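Local structure of protein yciO (Escherichia coli, 1K7J) at residues F5-D10 / R15-A20; V21-V24 / V29-Y32. The protein is of unknown function but belongs to the SUA5 (YrdC-like) family and may bind double-stranded RNA. All coordinates share one frame; numbering follows the deposited sequence.

Contact 1 (F5-D10 / R15-A20); sequences FYIHPD and RLINQA
The F5 ring has L16 CD2 over one face and A20 N near its plane at the edge, where CE2 comes within 3.9 Å of that nitrogen. This is the first strand-to-helix packing of a beta-alpha-beta crossover, with the end of strand 3-6 and I7 just after it lying against helix 14-25. F5 CE2 is also 3.7 Å from L16 O, the acceptor of the helical hydrogen bond from A20 N, so the ring edge rests beside a backbone bond that is already made. The amide of Q19 stands almost upright to the ring, the two planes 81° apart, and OE1 approaches CZ obliquely. L16 CD2 has a second flat neighbour, lying 3.7 Å above the R15 guanidinium plane and displaced from its middle. The I7 and L16 side chains run antiparallel alongside one another. With CG1 beside its own backbone N (chi1 -59°) and the chain then extended, I7 brings CD1 3.8 Å from L16 CB. I7 and I17 also touch helix 127-136, through I128 and through A131 and L132 respectively, and I7 packs on I172. L16 CD1 reaches back to the strand, 3.5 Å from Y6 O, while the methyls I7 CD1 and I17 CD1 meet at 4.1 Å.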
# COMPACT_ATOMS: atom_id res chain seq x y z
N PHE A 5 -13.39 9.04 9.12
CA PHE A 5 -14.36 9.17 8.04
C PHE A 5 -15.08 7.87 7.72
O PHE A 5 -14.45 6.83 7.58
CB PHE A 5 -13.69 9.60 6.73
CG PHE A 5 -13.13 11.00 6.73
CD1 PHE A 5 -13.33 11.87 7.79
CD2 PHE A 5 -12.40 11.44 5.63
CE1 PHE A 5 -12.80 13.16 7.76
CE2 PHE A 5 -11.87 12.72 5.59
CZ PHE A 5 -12.07 13.58 6.66
N TYR A 6 -16.40 7.94 7.59
CA TYR A 6 -17.19 6.77 7.21
C TYR A 6 -17.40 6.94 5.72
O TYR A 6 -18.18 7.79 5.29
CB TYR A 6 -18.54 6.77 7.92
CG TYR A 6 -18.48 6.30 9.35
CD1 TYR A 6 -18.45 4.94 9.65
CD2 TYR A 6 -18.47 7.21 10.40
CE1 TYR A 6 -18.41 4.50 10.97
CE2 TYR A 6 -18.43 6.78 11.73
CZ TYR A 6 -18.41 5.43 12.00
OH TYR A 6 -18.39 5.00 13.31
N ILE A 7 -16.70 6.14 4.92
CA ILE A 7 -16.84 6.23 3.47
C ILE A 7 -17.45 4.96 2.90
O ILE A 7 -17.01 3.85 3.21
CB ILE A 7 -15.47 6.51 2.81
CG1 ILE A 7 -14.88 7.81 3.36
CG2 ILE A 7 -15.63 6.59 1.29
CD1 ILE A 7 -13.57 8.23 2.71
N HIS A 8 -18.48 5.12 2.07
CA HIS A 8 -19.14 3.97 1.44
C HIS A 8 -18.08 3.24 0.63
O HIS A 8 -17.45 3.82 -0.24
CB HIS A 8 -20.28 4.47 0.55
CG HIS A 8 -21.38 5.14 1.30
ND1 HIS A 8 -22.27 6.01 0.70
CD2 HIS A 8 -21.75 5.06 2.60
CE1 HIS A 8 -23.13 6.44 1.61
NE2 HIS A 8 -22.84 5.88 2.77
N PRO A 9 -17.89 1.94 0.90
CA PRO A 9 -16.88 1.15 0.18
C PRO A 9 -17.15 0.84 -1.29
O PRO A 9 -16.21 0.63 -2.06
CB PRO A 9 -16.77 -0.11 1.02
CG PRO A 9 -18.18 -0.30 1.49
CD PRO A 9 -18.58 1.11 1.90
N ASP A 10 -18.42 0.80 -1.67
CA ASP A 10 -18.81 0.50 -3.04
C ASP A 10 -18.92 1.75 -3.91
O ASP A 10 -18.62 1.72 -5.11
CB ASP A 10 -20.14 -0.25 -3.07
CG ASP A 10 -21.17 0.35 -2.12
OD1 ASP A 10 -21.13 1.57 -1.86
OD2 ASP A 10 -22.04 -0.41 -1.63
N ARG A 15 -16.50 13.91 -1.75
CA ARG A 15 -16.17 14.95 -0.78
C ARG A 15 -15.21 14.45 0.29
O ARG A 15 -14.25 15.14 0.65
CB ARG A 15 -17.44 15.48 -0.12
CG ARG A 15 -17.21 16.53 0.95
CD ARG A 15 -18.52 16.94 1.60
NE ARG A 15 -19.15 15.84 2.31
CZ ARG A 15 -19.10 15.67 3.63
NH1 ARG A 15 -18.44 16.53 4.39
NH2 ARG A 15 -19.70 14.62 4.19
N LEU A 16 -15.46 13.25 0.80
CA LEU A 16 -14.61 12.69 1.85
C LEU A 16 -13.28 12.19 1.27
O LEU A 16 -12.24 12.28 1.93
CB LEU A 16 -15.34 11.57 2.59
CG LEU A 16 -16.59 12.07 3.34
CD1 LEU A 16 -17.26 10.91 4.06
CD2 LEU A 16 -16.19 13.16 4.33
N ILE A 17 -13.32 11.66 0.05
CA ILE A 17 -12.10 11.21 -0.60
C ILE A 17 -11.20 12.42 -0.79
O ILE A 17 -10.00 12.37 -0.50
CB ILE A 17 -12.41 10.59 -1.99
CG1 ILE A 17 -13.11 9.24 -1.82
CG2 ILE A 17 -11.12 10.43 -2.79
CD1 ILE A 17 -12.25 8.17 -1.16
N ASN A 18 -11.78 13.53 -1.25
CA ASN A 18 -11.00 14.74 -1.47
C ASN A 18 -10.40 15.27 -0.17
O ASN A 18 -9.23 15.66 -0.13
CB ASN A 18 -11.85 15.83 -2.13
CG ASN A 18 -12.15 15.52 -3.59
OD1 ASN A 18 -11.53 14.63 -4.19
ND2 ASN A 18 -13.08 16.26 -4.18
N GLN A 19 -11.19 15.27 0.90
CA GLN A 19 -10.68 15.74 2.19
C GLN A 19 -9.53 14.85 2.67
O GLN A 19 -8.55 15.33 3.23
CB GLN A 19 -11.79 15.77 3.23
CG GLN A 19 -12.73 16.95 3.08
CD GLN A 19 -13.81 16.98 4.15
OE1 GLN A 19 -13.53 16.80 5.33
NE2 GLN A 19 -15.05 17.21 3.73
N ALA A 20 -9.66 13.54 2.43
CA ALA A 20 -8.62 12.60 2.84
C ALA A 20 -7.33 12.90 2.07
O ALA A 20 -6.24 12.92 2.65
CB ALA A 20 -9.07 11.17 2.56

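Contact 2 (V21-V24 / V29-Y32); sequences VEIV and VIVY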
# COMPACT_ATOMS: atom_id res chain seq x y z
N VAL A 21 -7.46 13.15 0.77
CA VAL A 21 -6.30 13.45 -0.06
C VAL A 21 -5.65 14.76 0.37
O VAL A 21 -4.42 14.90 0.32
CB VAL A 21 -6.70 13.50 -1.55
CG1 VAL A 21 -5.56 14.10 -2.38
CG2 VAL A 21 -7.00 12.09 -2.05
N GLU A 22 -6.45 15.74 0.79
CA GLU A 22 -5.87 17.00 1.22
C GLU A 22 -5.03 16.78 2.48
O GLU A 22 -4.00 17.43 2.67
CB GLU A 22 -6.97 18.04 1.48
CG GLU A 22 -6.42 19.44 1.72
CD GLU A 22 -5.37 19.84 0.70
OE1 GLU A 22 -5.68 19.83 -0.52
OE2 GLU A 22 -4.23 20.16 1.10
N ILE A 23 -5.48 15.87 3.34
CA ILE A 23 -4.75 15.56 4.56
C ILE A 23 -3.41 14.93 4.16
O ILE A 23 -2.37 15.24 4.74
CB ILE A 23 -5.56 14.60 5.46
CG1 ILE A 23 -6.74 15.36 6.07
CG2 ILE A 23 -4.66 13.99 6.54
CD1 ILE A 23 -7.78 14.48 6.75
N VAL A 24 -3.44 14.05 3.17
CA VAL A 24 -2.22 13.40 2.69
C VAL A 24 -1.27 14.44 2.09
O VAL A 24 -0.07 14.42 2.36
CB VAL A 24 -2.55 12.33 1.61
CG1 VAL A 24 -1.26 11.83 0.94
CG2 VAL A 24 -3.27 11.16 2.26
N VAL A 29 -0.55 11.27 7.95
CA VAL A 29 -0.47 9.82 7.85
C VAL A 29 -1.90 9.31 8.00
O VAL A 29 -2.60 9.66 8.96
CB VAL A 29 0.40 9.22 8.98
CG1 VAL A 29 0.25 7.71 9.01
CG2 VAL A 29 1.85 9.60 8.76
N ILE A 30 -2.34 8.48 7.06
CA ILE A 30 -3.70 7.96 7.12
C ILE A 30 -3.76 6.45 7.08
O ILE A 30 -2.81 5.77 6.69
CB ILE A 30 -4.56 8.49 5.94
CG1 ILE A 30 -4.16 7.79 4.64
CG2 ILE A 30 -4.37 10.00 5.80
CD1 ILE A 30 -5.07 8.13 3.47
N VAL A 31 -4.90 5.92 7.51
CA VAL A 31 -5.16 4.50 7.48
C VAL A 31 -6.32 4.39 6.50
O VAL A 31 -7.33 5.09 6.64
CB VAL A 31 -5.61 3.95 8.85
CG1 VAL A 31 -6.10 2.51 8.70
CG2 VAL A 31 -4.44 3.99 9.83
N TYR A 32 -6.17 3.55 5.48
CA TYR A 32 -7.22 3.40 4.49
C TYR A 32 -7.42 1.94 4.10
O TYR A 32 -6.50 1.13 4.19
CB TYR A 32 -6.92 4.24 3.25
CG TYR A 32 -5.69 3.84 2.48
CD1 TYR A 32 -4.41 4.17 2.93
CD2 TYR A 32 -5.80 3.17 1.26
CE1 TYR A 32 -3.27 3.83 2.19
CE2 TYR A 32 -4.67 2.83 0.52
CZ TYR A 32 -3.42 3.17 0.98
OH TYR A 32 -2.30 2.86 0.22
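V29 N donates a hydrogen bond to D169 OD2 immediately before I30, the residue whose side chain meets I23 and V24 of the helix. Between the two segments themselves the contact is wholly apolar and small, burying 129 Å², and it illustrates how a single branched side chain can receive a helix. In I30, CG1 is tucked between the two backbone branches at chi1 74°, while CG2 is anti to the carbonyl carbon; both branches are thereby presented to the helix. V24 CG2 comes to both of them, 3.7 Å from I30 CD1 and 3.9 Å from I30 CG2, and the two side chains lie roughly perpendicular. The V24 methyl that does this is the one beside its backbone N. I23 adds a looser touch from the preceding helical position, methyl to methyl, its CG2 4.1 Å from I30 CG2. L170 of the adjacent strand 170-173 touches both I23 and I30, and V24 also packs on K43 of strand 37-43. V29 points away from this helix and packs instead on A49, R52 and I53 of helix 47-57, so neighbouring residues V29 and I30 serve different helices, 47-57 and 14-25. Such packing of a helix's C-terminal part on the strand that follows is typical of the second half of a beta-alpha-beta crossover.

From the N terminus the chain runs through strand 3-6, and contact 1 closes the turn by which it enters helix 14-25. The same helix then carries it onward, and contact 2 closes the connection into strand 30-34. The two loops neither nest nor cross: they follow in series, their segments adjoining at A20 and V21 and their centres about 11 Å apart. The centre of contact 1, at an outermost strand of the sheet, is about 17 Å from the chain's centre and that of contact 2, more deeply placed, about 12 Å. Strand 170-173 runs between the two parallel strands, so that the crossover helix spans this later-arriving strand and ties the N-terminal edge to the sheet's interior.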